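Long-range contacts in GDP-6-deoxy-D-mannose reductase (Pseudomonas aeruginosa, PDB 6X3B), which probably catalyses the NADPH-dependent reduction of GDP-4-dehydro-6-deoxy-D-mannose to GDP-rhamnose for lipopolysaccharide O-antigen synthesis: residues A[26-31]-A[77-82]; A[119-124]-A[174-179]; A[22-27]-A[50-55]; A[61-66]-A[104-109]. All coordinates share one frame; numbering follows the deposited sequence.

Contact 1: residues A[26-31]-A[77-82]; sequences FVTGLS and VIHLAG. With NDP (NADPH dihydro-nicotinamide-adenine-dinucleotide phosphate), chain E.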
# COMPACT_ATOMS: atom_id res chain seq x y z
N PHE A 26 1.81 20.97 -13.87
CA PHE A 26 1.99 19.88 -14.82
C PHE A 26 1.03 18.76 -14.46
O PHE A 26 0.88 18.41 -13.29
CB PHE A 26 3.44 19.37 -14.81
CG PHE A 26 3.72 18.32 -15.88
CD1 PHE A 26 4.13 18.70 -17.16
CD2 PHE A 26 3.54 16.98 -15.60
CE1 PHE A 26 4.36 17.73 -18.14
CE2 PHE A 26 3.77 16.00 -16.57
CZ PHE A 26 4.18 16.38 -17.85
N VAL A 27 0.37 18.20 -15.48
CA VAL A 27 -0.63 17.15 -15.31
C VAL A 27 -0.23 15.95 -16.16
O VAL A 27 -0.06 16.08 -17.38
CB VAL A 27 -2.04 17.64 -15.70
CG1 VAL A 27 -3.06 16.50 -15.50
CG2 VAL A 27 -2.44 18.88 -14.88
N THR A 28 -0.08 14.79 -15.54
CA THR A 28 0.05 13.57 -16.32
C THR A 28 -1.33 13.07 -16.71
O THR A 28 -2.33 13.41 -16.09
CB THR A 28 0.77 12.46 -15.53
OG1 THR A 28 -0.10 11.98 -14.50
CG2 THR A 28 2.07 12.99 -14.92
N GLY A 29 -1.37 12.23 -17.75
CA GLY A 29 -2.64 11.66 -18.16
C GLY A 29 -3.57 12.63 -18.82
O GLY A 29 -4.79 12.44 -18.81
N LEU A 30 -3.03 13.71 -19.39
CA LEU A 30 -3.90 14.72 -19.99
C LEU A 30 -4.75 14.16 -21.13
O LEU A 30 -5.81 14.72 -21.42
CB LEU A 30 -3.07 15.90 -20.49
CG LEU A 30 -2.78 16.95 -19.42
CD1 LEU A 30 -1.75 17.93 -19.96
CD2 LEU A 30 -4.06 17.67 -18.97
N SER A 31 -4.34 13.06 -21.75
CA SER A 31 -5.10 12.52 -22.87
C SER A 31 -6.24 11.60 -22.43
O SER A 31 -7.04 11.19 -23.28
CB SER A 31 -4.17 11.78 -23.83
OG SER A 31 -3.76 10.54 -23.27
N VAL A 77 2.00 19.36 -9.38
CA VAL A 77 1.79 18.25 -10.29
C VAL A 77 0.51 17.56 -9.87
O VAL A 77 0.29 17.34 -8.67
CB VAL A 77 2.99 17.28 -10.26
CG1 VAL A 77 2.73 16.06 -11.14
CG2 VAL A 77 4.25 18.02 -10.73
N ILE A 78 -0.37 17.26 -10.83
CA ILE A 78 -1.50 16.36 -10.61
C ILE A 78 -1.22 15.11 -11.43
O ILE A 78 -1.01 15.19 -12.65
CB ILE A 78 -2.84 16.98 -11.01
CG1 ILE A 78 -3.11 18.25 -10.21
CG2 ILE A 78 -3.99 15.96 -10.75
CD1 ILE A 78 -4.42 18.88 -10.58
N HIS A 79 -1.18 13.96 -10.76
CA HIS A 79 -0.78 12.72 -11.38
C HIS A 79 -2.04 11.89 -11.58
O HIS A 79 -2.55 11.28 -10.63
CB HIS A 79 0.27 12.00 -10.52
CG HIS A 79 0.68 10.66 -11.05
ND1 HIS A 79 0.82 10.39 -12.40
CD2 HIS A 79 0.97 9.50 -10.41
CE1 HIS A 79 1.19 9.13 -12.56
NE2 HIS A 79 1.29 8.57 -11.37
N LEU A 80 -2.56 11.91 -12.81
CA LEU A 80 -3.72 11.14 -13.23
C LEU A 80 -3.36 9.86 -13.97
O LEU A 80 -4.15 8.91 -13.94
CB LEU A 80 -4.61 11.97 -14.17
CG LEU A 80 -5.26 13.26 -13.67
CD1 LEU A 80 -5.75 14.13 -14.85
CD2 LEU A 80 -6.43 12.90 -12.76
N ALA A 81 -2.20 9.80 -14.61
CA ALA A 81 -1.93 8.77 -15.60
C ALA A 81 -1.79 7.39 -14.97
O ALA A 81 -1.21 7.22 -13.89
CB ALA A 81 -0.66 9.10 -16.37
N GLY A 82 -2.27 6.38 -15.68
CA GLY A 82 -2.10 5.02 -15.21
C GLY A 82 -3.04 4.06 -15.90
O GLY A 82 -3.77 4.42 -16.83
PA NDP E . -7.90 6.97 -18.42
O1A NDP E . -7.62 5.50 -18.46
O2A NDP E . -9.04 7.50 -19.22
O5B NDP E . -6.57 7.78 -18.78
C5B NDP E . -5.29 7.25 -18.39
C4B NDP E . -4.20 8.18 -18.86
O4B NDP E . -2.91 7.66 -18.44
C3B NDP E . -4.10 8.38 -20.38
O3B NDP E . -3.84 9.75 -20.69
C2B NDP E . -2.94 7.47 -20.77
O2B NDP E . -2.29 7.96 -21.93
C1B NDP E . -2.04 7.62 -19.55
N9A NDP E . -1.11 6.52 -19.37
C8A NDP E . -1.41 5.20 -19.18
N7A NDP E . -0.36 4.43 -19.06
C5A NDP E . 0.71 5.30 -19.17
C6A NDP E . 2.11 5.11 -19.13
N6A NDP E . 2.64 3.90 -18.95
N1A NDP E . 2.90 6.19 -19.28
C2A NDP E . 2.32 7.38 -19.46
N3A NDP E . 1.03 7.69 -19.51
C4A NDP E . 0.27 6.59 -19.36
O3 NDP E . -8.11 7.40 -16.89
PN NDP E . -9.21 8.36 -16.22
O1N NDP E . -9.03 9.74 -16.77
O2N NDP E . -10.55 7.71 -16.35
O5D NDP E . -8.75 8.33 -14.69
C5D NDP E . -7.89 9.39 -14.20
C4D NDP E . -7.44 9.04 -12.80
O4D NDP E . -8.60 8.95 -11.93
C3D NDP E . -6.69 7.71 -12.65
O3D NDP E . -5.63 7.81 -11.71
C2D NDP E . -7.81 6.78 -12.17
O2D NDP E . -7.32 5.66 -11.44
C1D NDP E . -8.63 7.71 -11.29
N1N NDP E . -10.05 7.27 -11.16
C2N NDP E . -10.92 7.39 -12.21
C3N NDP E . -12.26 7.14 -12.06
C7N NDP E . -13.09 7.04 -13.29
O7N NDP E . -14.28 6.73 -13.20
N7N NDP E . -12.51 7.30 -14.46
C4N NDP E . -12.81 6.98 -10.69
C5N NDP E . -11.77 6.80 -9.65
C6N NDP E . -10.51 6.73 -9.98
P2B NDP E . -2.40 6.91 -23.15
O1X NDP E . -1.67 7.55 -24.31
O2X NDP E . -1.74 5.63 -22.70
O3X NDP E . -3.88 6.73 -23.44
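F26 and V27 run parallel to V77 and I78, and two backbone hydrogen bonds join the strands: I78 N gives its proton to F26 O at 3.0 Å, and T28 N donates to I78 O at 3.1 Å. Beyond them the polar contact passes to one side-chain oxygen. T28 carries OG1 between its backbone N and carbonyl carbon (chi1 71°), from where it meets three nitrogens. T28 OG1 is hydrogen-bonded to H79 ND1 (2.8 Å), at the edge of the imidazole; A81 N donates to T28 OG1 at 3.0 Å in a nearly straight bond, and L80 N adds a weak, bent one. This grip ties T28 to H79 and to the loop that follows it. Apolar contact is made by V27 CG1 against L80 CD1 (3.6 Å), and G29 N backs onto A81 CB. Both turns then hold NADPH. S31 OG is hydrogen-bonded to ribose O3B, L80 O receives the proton of O3D, and G82 N donates to O4B at 3.1 Å, as expected of the nucleotide-binding edge of a Rossmann fold. Helix 33-44 covers V27 and I78, helix 93-114 packs on T28 and V77 and hydrogen-bonds H79 NE2 through T104, and strand 119-123 flanks 76-79.

Contact 2: residues A[119-124]-A[174-179]; sequences TFLYIS and LVARPF. With NDP (NADPH dihydro-nicotinamide-adenine-dinucleotide phosphate), chain E.
Two neighbouring parallel strands of the central Rossmann sheet meet here, L121 to I123 facing L174 to A176, and both lead at their C-terminal ends to the nicotinamide half of NADPH. Four backbone hydrogen bonds join them. L174 N reaches F120 O from a little outside the carbonyl plane, Y122 N bonds L174 O at 2.8 Å, A176 N bonds Y122 O at 3.1 Å, and S124 N closes the series on A176 O at 2.8 Å. On the face of L121 and I123, the leucine sets CG anti to its own N (chi1 167°), which carries CD1 across to L174 CB at 3.8 Å and toward the methyl of A176. I123 CD1 rests on that same methyl, A176 CB, at 3.9 Å. Past the last bond, P178 CD lies 3.5 Å from S124 O, a buried oxygen without a hydrogen-bond partner. S124 CB comes against R177 CG, and the polar ends of the two side chains share E159, through a hydrogen bond from S124 OG and a salt bridge from R177. I123 O takes a bond from K155 NZ, which also bonds NADPH, so this strand end probably helps to position the lysine. Helix 225-238 packs through Y232 on L121, I123 and P178; helix 150-169 covers F120, Y122 and S124, with helix 93-114 beside it; strand 244-247 flanks V175 and R177.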
# COMPACT_ATOMS: atom_id res chain seq x y z
N THR A 119 4.17 20.94 -4.95
CA THR A 119 3.01 20.18 -4.51
C THR A 119 2.73 19.03 -5.47
O THR A 119 2.69 19.21 -6.69
CB THR A 119 1.79 21.10 -4.39
OG1 THR A 119 2.02 22.04 -3.32
CG2 THR A 119 0.53 20.30 -4.07
N PHE A 120 2.57 17.84 -4.92
CA PHE A 120 2.30 16.65 -5.71
C PHE A 120 0.96 16.09 -5.25
O PHE A 120 0.86 15.57 -4.14
CB PHE A 120 3.40 15.60 -5.54
CG PHE A 120 3.31 14.47 -6.53
CD1 PHE A 120 2.46 13.40 -6.31
CD2 PHE A 120 4.09 14.48 -7.68
CE1 PHE A 120 2.38 12.34 -7.23
CE2 PHE A 120 4.03 13.42 -8.61
CZ PHE A 120 3.17 12.37 -8.39
N LEU A 121 -0.06 16.16 -6.11
CA LEU A 121 -1.37 15.62 -5.78
C LEU A 121 -1.52 14.28 -6.52
O LEU A 121 -1.61 14.24 -7.75
CB LEU A 121 -2.48 16.60 -6.16
CG LEU A 121 -3.90 16.02 -6.15
CD1 LEU A 121 -4.28 15.52 -4.73
CD2 LEU A 121 -4.90 17.06 -6.66
N TYR A 122 -1.52 13.19 -5.75
CA TYR A 122 -1.69 11.86 -6.30
C TYR A 122 -3.17 11.53 -6.34
O TYR A 122 -3.88 11.71 -5.35
CB TYR A 122 -0.96 10.81 -5.46
CG TYR A 122 -1.24 9.45 -6.00
CD1 TYR A 122 -0.72 9.07 -7.23
CD2 TYR A 122 -2.10 8.58 -5.34
CE1 TYR A 122 -1.00 7.83 -7.77
CE2 TYR A 122 -2.39 7.33 -5.87
CZ TYR A 122 -1.84 6.97 -7.10
OH TYR A 122 -2.11 5.74 -7.65
N ILE A 123 -3.65 11.09 -7.50
CA ILE A 123 -5.06 10.77 -7.68
C ILE A 123 -5.20 9.26 -7.48
O ILE A 123 -4.77 8.46 -8.33
CB ILE A 123 -5.60 11.23 -9.04
CG1 ILE A 123 -5.51 12.77 -9.18
CG2 ILE A 123 -7.07 10.81 -9.21
CD1 ILE A 123 -5.91 13.56 -7.89
N SER A 124 -5.82 8.88 -6.36
CA SER A 124 -6.08 7.49 -6.02
C SER A 124 -7.49 7.13 -6.46
O SER A 124 -7.91 7.50 -7.56
CB SER A 124 -5.86 7.28 -4.51
OG SER A 124 -6.00 5.91 -4.12
N LEU A 174 -0.29 15.50 -1.45
CA LEU A 174 -1.70 15.34 -1.15
C LEU A 174 -2.23 14.12 -1.89
O LEU A 174 -1.76 13.78 -2.98
CB LEU A 174 -2.50 16.57 -1.59
CG LEU A 174 -1.91 17.92 -1.19
CD1 LEU A 174 -2.50 19.01 -2.09
CD2 LEU A 174 -2.25 18.20 0.27
N VAL A 175 -3.21 13.46 -1.28
CA VAL A 175 -3.85 12.30 -1.88
C VAL A 175 -5.35 12.57 -1.95
O VAL A 175 -5.97 12.96 -0.95
CB VAL A 175 -3.55 11.01 -1.09
CG1 VAL A 175 -4.47 9.90 -1.57
CG2 VAL A 175 -2.11 10.60 -1.29
N ALA A 176 -5.93 12.35 -3.12
CA ALA A 176 -7.37 12.40 -3.29
C ALA A 176 -7.88 11.00 -3.60
O ALA A 176 -7.27 10.30 -4.41
CB ALA A 176 -7.75 13.35 -4.42
N ARG A 177 -9.00 10.62 -2.98
CA ARG A 177 -9.70 9.35 -3.27
C ARG A 177 -11.06 9.68 -3.88
O ARG A 177 -12.06 9.80 -3.16
CB ARG A 177 -9.87 8.49 -2.01
CG ARG A 177 -8.55 7.96 -1.46
CD ARG A 177 -8.71 7.28 -0.09
NE ARG A 177 -7.47 6.65 0.32
CZ ARG A 177 -7.27 6.13 1.53
NH1 ARG A 177 -8.23 6.21 2.44
NH2 ARG A 177 -6.11 5.54 1.82
N PRO A 178 -11.15 9.87 -5.19
CA PRO A 178 -12.45 10.19 -5.79
C PRO A 178 -13.31 8.95 -5.88
O PRO A 178 -12.83 7.84 -6.12
CB PRO A 178 -12.07 10.69 -7.19
CG PRO A 178 -10.77 9.94 -7.49
CD PRO A 178 -10.05 9.88 -6.17
N PHE A 179 -14.61 9.15 -5.69
CA PHE A 179 -15.55 8.05 -5.87
C PHE A 179 -16.06 8.10 -7.31
O PHE A 179 -15.30 8.50 -8.20
CB PHE A 179 -16.64 8.12 -4.78
CG PHE A 179 -16.13 7.69 -3.39
CD1 PHE A 179 -15.05 8.33 -2.81
CD2 PHE A 179 -16.73 6.64 -2.70
CE1 PHE A 179 -14.57 7.95 -1.55
CE2 PHE A 179 -16.27 6.26 -1.44
CZ PHE A 179 -15.18 6.91 -0.86
PA NDP E . -7.90 6.97 -18.42
O1A NDP E . -7.62 5.50 -18.46
O2A NDP E . -9.04 7.50 -19.22
O5B NDP E . -6.57 7.78 -18.78
C5B NDP E . -5.29 7.25 -18.39
C4B NDP E . -4.20 8.18 -18.86
O4B NDP E . -2.91 7.66 -18.44
C3B NDP E . -4.10 8.38 -20.38
O3B NDP E . -3.84 9.75 -20.69
C2B NDP E . -2.94 7.47 -20.77
O2B NDP E . -2.29 7.96 -21.93
C1B NDP E . -2.04 7.62 -19.55
N9A NDP E . -1.11 6.52 -19.37
C8A NDP E . -1.41 5.20 -19.18
N7A NDP E . -0.36 4.43 -19.06
C5A NDP E . 0.71 5.30 -19.17
C6A NDP E . 2.11 5.11 -19.13
N6A NDP E . 2.64 3.90 -18.95
N1A NDP E . 2.90 6.19 -19.28
C2A NDP E . 2.32 7.38 -19.46
N3A NDP E . 1.03 7.69 -19.51
C4A NDP E . 0.27 6.59 -19.36
O3 NDP E . -8.11 7.40 -16.89
PN NDP E . -9.21 8.36 -16.22
O1N NDP E . -9.03 9.74 -16.77
O2N NDP E . -10.55 7.71 -16.35
O5D NDP E . -8.75 8.33 -14.69
C5D NDP E . -7.89 9.39 -14.20
C4D NDP E . -7.44 9.04 -12.80
O4D NDP E . -8.60 8.95 -11.93
C3D NDP E . -6.69 7.71 -12.65
O3D NDP E . -5.63 7.81 -11.71
C2D NDP E . -7.81 6.78 -12.17
O2D NDP E . -7.32 5.66 -11.44
C1D NDP E . -8.63 7.71 -11.29
N1N NDP E . -10.05 7.27 -11.16
C2N NDP E . -10.92 7.39 -12.21
C3N NDP E . -12.26 7.14 -12.06
C7N NDP E . -13.09 7.04 -13.29
O7N NDP E . -14.28 6.73 -13.20
N7N NDP E . -12.51 7.30 -14.46
C4N NDP E . -12.81 6.98 -10.69
C5N NDP E . -11.77 6.80 -9.65
C6N NDP E . -10.51 6.73 -9.98
P2B NDP E . -2.40 6.91 -23.15
O1X NDP E . -1.67 7.55 -24.31
O2X NDP E . -1.74 5.63 -22.70
O3X NDP E . -3.88 6.73 -23.44

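Contact 3: residues A[22-27]-A[50-55]; sequences TQRLFV and ALLPVP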
# COMPACT_ATOMS: atom_id res chain seq x y z
N THR A 22 0.11 33.56 -10.56
CA THR A 22 0.08 32.32 -11.32
C THR A 22 1.11 31.30 -10.82
O THR A 22 2.22 31.66 -10.44
CB THR A 22 0.34 32.65 -12.80
OG1 THR A 22 -0.69 33.54 -13.25
CG2 THR A 22 0.32 31.40 -13.65
N GLN A 23 0.72 30.02 -10.84
CA GLN A 23 1.61 28.90 -10.54
C GLN A 23 1.58 27.90 -11.68
O GLN A 23 0.54 27.69 -12.31
CB GLN A 23 1.21 28.21 -9.24
CG GLN A 23 1.20 29.19 -8.08
CD GLN A 23 1.65 28.57 -6.79
OE1 GLN A 23 0.91 28.56 -5.81
NE2 GLN A 23 2.87 28.06 -6.77
N ARG A 24 2.73 27.28 -11.93
CA ARG A 24 2.89 26.36 -13.05
C ARG A 24 2.43 24.96 -12.63
O ARG A 24 2.91 24.43 -11.62
CB ARG A 24 4.34 26.32 -13.51
CG ARG A 24 4.76 27.60 -14.27
CD ARG A 24 6.26 27.62 -14.54
NE ARG A 24 6.66 28.74 -15.41
CZ ARG A 24 6.59 30.03 -15.06
NH1 ARG A 24 6.11 30.36 -13.87
NH2 ARG A 24 6.99 30.97 -15.90
N LEU A 25 1.54 24.37 -13.42
CA LEU A 25 0.92 23.10 -13.10
C LEU A 25 1.24 22.11 -14.22
O LEU A 25 1.00 22.41 -15.39
CB LEU A 25 -0.59 23.25 -12.94
CG LEU A 25 -1.40 21.95 -12.87
CD1 LEU A 25 -0.98 21.14 -11.64
CD2 LEU A 25 -2.90 22.24 -12.85
N PHE A 26 1.81 20.97 -13.87
CA PHE A 26 1.99 19.88 -14.82
C PHE A 26 1.03 18.76 -14.46
O PHE A 26 0.88 18.41 -13.29
CB PHE A 26 3.44 19.37 -14.81
CG PHE A 26 3.72 18.32 -15.88
CD1 PHE A 26 4.13 18.70 -17.16
CD2 PHE A 26 3.54 16.98 -15.60
CE1 PHE A 26 4.36 17.73 -18.14
CE2 PHE A 26 3.77 16.00 -16.57
CZ PHE A 26 4.18 16.38 -17.85
N VAL A 27 0.37 18.20 -15.48
CA VAL A 27 -0.63 17.15 -15.31
C VAL A 27 -0.23 15.95 -16.16
O VAL A 27 -0.06 16.08 -17.38
CB VAL A 27 -2.04 17.64 -15.70
CG1 VAL A 27 -3.06 16.50 -15.50
CG2 VAL A 27 -2.44 18.88 -14.88
N ALA A 50 -1.54 27.69 -14.25
CA ALA A 50 -1.20 27.75 -15.67
C ALA A 50 -0.72 26.37 -16.09
O ALA A 50 0.32 25.90 -15.61
CB ALA A 50 -0.13 28.79 -15.96
N LEU A 51 -1.45 25.74 -17.01
CA LEU A 51 -1.12 24.38 -17.43
C LEU A 51 0.13 24.37 -18.30
O LEU A 51 0.17 25.01 -19.36
CB LEU A 51 -2.31 23.77 -18.17
CG LEU A 51 -2.13 22.29 -18.56
CD1 LEU A 51 -1.89 21.39 -17.32
CD2 LEU A 51 -3.34 21.79 -19.34
N LEU A 52 1.14 23.62 -17.87
CA LEU A 52 2.37 23.52 -18.65
C LEU A 52 2.15 22.63 -19.88
O LEU A 52 1.43 21.63 -19.81
CB LEU A 52 3.51 22.96 -17.81
CG LEU A 52 4.01 23.90 -16.70
CD1 LEU A 52 4.96 23.12 -15.79
CD2 LEU A 52 4.69 25.13 -17.31
N PRO A 53 2.80 22.95 -21.00
CA PRO A 53 2.75 22.06 -22.16
C PRO A 53 3.53 20.78 -21.90
O PRO A 53 4.41 20.70 -21.04
CB PRO A 53 3.39 22.89 -23.28
CG PRO A 53 4.32 23.83 -22.54
CD PRO A 53 3.59 24.17 -21.26
N VAL A 54 3.15 19.74 -22.63
CA VAL A 54 3.87 18.47 -22.61
C VAL A 54 4.80 18.45 -23.82
O VAL A 54 4.31 18.45 -24.96
CB VAL A 54 2.89 17.28 -22.63
CG1 VAL A 54 3.66 15.97 -22.45
CG2 VAL A 54 1.85 17.46 -21.53
N PRO A 55 6.12 18.50 -23.63
CA PRO A 55 7.03 18.66 -24.78
C PRO A 55 7.02 17.52 -25.78
O PRO A 55 7.32 17.75 -26.96
CB PRO A 55 8.41 18.79 -24.11
CG PRO A 55 8.14 19.21 -22.72
CD PRO A 55 6.82 18.62 -22.34
O HOH W 1 0.99 19.49 -18.08
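L25 and L51 mark the well-bonded middle of this parallel strand pair, where backbone hydrogen bonds run in sequence. A50 N donates to Q23 O at 2.8 Å, L25 N bonds A50 O at 2.9 Å from outside the carbonyl plane, and L52 N bonds L25 O at 2.8 Å in an almost straight line. Side chains pack here too. L51 places CG anti to its backbone N (chi1 -175°), which swings CD1 back over the partner strand to V27 CG2 at 3.5 Å, the two side chains crossing at about a right angle. On the other face L52 sets its methyls obliquely across R24, CD2 lying 3.9 Å from R24 CG, while CD1 also touches F26 CB. The contact changes toward both ends. At the start, the exposed T22 sets its methyl CG2 against A50 CB, close, but at the solvent-facing end. R24 lends only its aliphatic part to L52, and its guanidinium leads away to a salt bridge with E72. At the far end the strands part, and a water fills the place of a direct bond, accepting from V27 N at 3.0 Å and donating to L52 O at 2.8 Å. Beyond it V54 CG2 approaches F26 CE1 obliquely, and P53 O lies near the edge of that ring, which also makes a T-shaped contact with W70. Helix 33-44 covers L25, V27 and L51 as it links the two strands, giving the first beta-alpha-beta unit of a Rossmann fold.

Contact 4: residues A[61-66]-A[104-109]; sequences LEPDSL and TLNLLQ
P63 and L66 pack against N106 in a small loop-to-helix contact near the surface, where the loop between strands 49-51 and 76-79 passes alongside helix 93-114. No direct hydrogen bond joins the two segments; van der Waals contact and one water do the work. The pyrrolidine of P63 lies over the flat of the N106 amide, its CG being 3.8 Å from both N106 CG and N106 OD1. L66 points its CB toward the helix, and with CG anti to the carbonyl carbon (chi1 -50°) its CD1 settles at 3.8 Å from N106 O and 3.9 Å from N106 CB. From there the methyl also borders the backbone of L107. The amide nitrogen is gripped twice: N106 ND2 donates to L60 O, just before the loop segment, and to a water at 3.0 Å that in turn donates to L61 O at 3.1 Å. These two partners probably fix the rotation of the amide on which the proline rests. Within the loop, the backbone is folded back by S65 N bonding E62 O at 2.9 Å and L66 N bonding P63 O at 3.0 Å. L61 also touches helix 93-114 at R95, Q98 and I99. On the inner side of that helix, L107 and L108 meet F120 of strand 119-123; L105 packs on helix 150-169 and on A94 of the second subunit, whose P93 meets Q109.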
# COMPACT_ATOMS: atom_id res chain seq x y z
N LEU A 61 6.76 4.09 -17.66
CA LEU A 61 7.62 2.92 -17.53
C LEU A 61 9.04 3.15 -18.02
O LEU A 61 9.89 2.29 -17.80
CB LEU A 61 7.02 1.76 -18.32
CG LEU A 61 5.67 1.24 -17.82
CD1 LEU A 61 5.12 0.21 -18.79
CD2 LEU A 61 5.84 0.63 -16.45
N GLU A 62 9.32 4.26 -18.71
CA GLU A 62 10.63 4.48 -19.34
C GLU A 62 11.25 5.76 -18.78
O GLU A 62 10.94 6.86 -19.27
CB GLU A 62 10.50 4.56 -20.86
CG GLU A 62 10.76 3.25 -21.60
CD GLU A 62 12.25 2.85 -21.66
OE1 GLU A 62 13.12 3.74 -21.75
OE2 GLU A 62 12.54 1.63 -21.61
N PRO A 63 12.11 5.67 -17.77
CA PRO A 63 12.69 6.89 -17.19
C PRO A 63 13.36 7.82 -18.20
O PRO A 63 13.30 9.04 -18.02
CB PRO A 63 13.70 6.33 -16.17
CG PRO A 63 13.09 5.04 -15.72
CD PRO A 63 12.41 4.47 -16.96
N ASP A 64 13.97 7.30 -19.26
CA ASP A 64 14.61 8.21 -20.23
C ASP A 64 13.62 9.10 -20.95
O ASP A 64 14.01 10.16 -21.45
CB ASP A 64 15.42 7.43 -21.28
CG ASP A 64 16.52 6.62 -20.67
OD1 ASP A 64 16.97 6.96 -19.55
OD2 ASP A 64 16.93 5.62 -21.30
N SER A 65 12.35 8.69 -21.06
CA SER A 65 11.36 9.53 -21.72
C SER A 65 10.86 10.67 -20.82
O SER A 65 10.13 11.55 -21.30
CB SER A 65 10.18 8.68 -22.19
OG SER A 65 9.27 8.38 -21.14
N LEU A 66 11.22 10.67 -19.54
CA LEU A 66 10.72 11.69 -18.62
C LEU A 66 11.68 12.85 -18.44
O LEU A 66 11.26 13.92 -17.99
CB LEU A 66 10.41 11.06 -17.25
CG LEU A 66 9.55 9.80 -17.34
CD1 LEU A 66 9.36 9.14 -15.97
CD2 LEU A 66 8.19 10.13 -17.94
N THR A 104 4.67 5.69 -11.07
CA THR A 104 4.64 6.83 -10.16
C THR A 104 6.02 7.09 -9.56
O THR A 104 6.46 8.25 -9.47
CB THR A 104 3.60 6.57 -9.08
OG1 THR A 104 2.31 6.54 -9.72
CG2 THR A 104 3.64 7.67 -8.00
N LEU A 105 6.73 6.03 -9.20
CA LEU A 105 8.09 6.20 -8.69
C LEU A 105 9.00 6.82 -9.74
O LEU A 105 9.80 7.71 -9.43
CB LEU A 105 8.66 4.86 -8.23
CG LEU A 105 10.15 4.93 -7.87
CD1 LEU A 105 10.41 5.77 -6.59
CD2 LEU A 105 10.72 3.53 -7.73
N ASN A 106 8.90 6.36 -11.00
CA ASN A 106 9.74 6.96 -12.03
C ASN A 106 9.43 8.44 -12.18
O ASN A 106 10.35 9.26 -12.31
CB ASN A 106 9.57 6.24 -13.37
CG ASN A 106 10.13 4.84 -13.35
OD1 ASN A 106 11.03 4.53 -12.55
ND2 ASN A 106 9.62 3.98 -14.24
N LEU A 107 8.15 8.80 -12.17
CA LEU A 107 7.78 10.22 -12.23
C LEU A 107 8.37 11.00 -11.06
O LEU A 107 8.93 12.09 -11.23
CB LEU A 107 6.27 10.35 -12.25
CG LEU A 107 5.72 11.77 -12.14
CD1 LEU A 107 6.12 12.58 -13.38
CD2 LEU A 107 4.21 11.65 -12.00
N LEU A 108 8.22 10.48 -9.84
CA LEU A 108 8.75 11.17 -8.67
C LEU A 108 10.25 11.38 -8.79
O LEU A 108 10.76 12.49 -8.56
CB LEU A 108 8.40 10.37 -7.41
CG LEU A 108 6.90 10.36 -7.06
CD1 LEU A 108 6.60 9.28 -6.00
CD2 LEU A 108 6.47 11.75 -6.56
N GLN A 109 10.99 10.35 -9.22
CA GLN A 109 12.44 10.47 -9.34
C GLN A 109 12.84 11.46 -10.43
O GLN A 109 13.82 12.20 -10.27
CB GLN A 109 13.05 9.10 -9.61
CG GLN A 109 12.82 8.17 -8.45
CD GLN A 109 13.60 6.90 -8.57
OE1 GLN A 109 13.51 6.20 -9.60
NE2 GLN A 109 14.35 6.57 -7.52
O HOH W 2 10.22 1.16 -14.88

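Contacts 1, 2 and 3 belong to the parallel part of one mixed sheet: contacts 1 and 3 share strand 23-28, and contact 2 adjoins contact 1 where strands 76-79 and 119-123 exchange backbone bonds. Contacts 1 and 2 are buried and both reach NADPH, contact 1 at both riboses and contact 2 at the nicotinamide end, with polar side chains engaged near the strand ends. Contact 3, partly buried, replaces its last bond with water and does not touch the cofactor. Contact 4, also partly buried, has no direct hydrogen bond between its segments, yet its helix covers the sheet: L107 packs on T28 and H79 of contact 1, and L108 on F120 of contact 2.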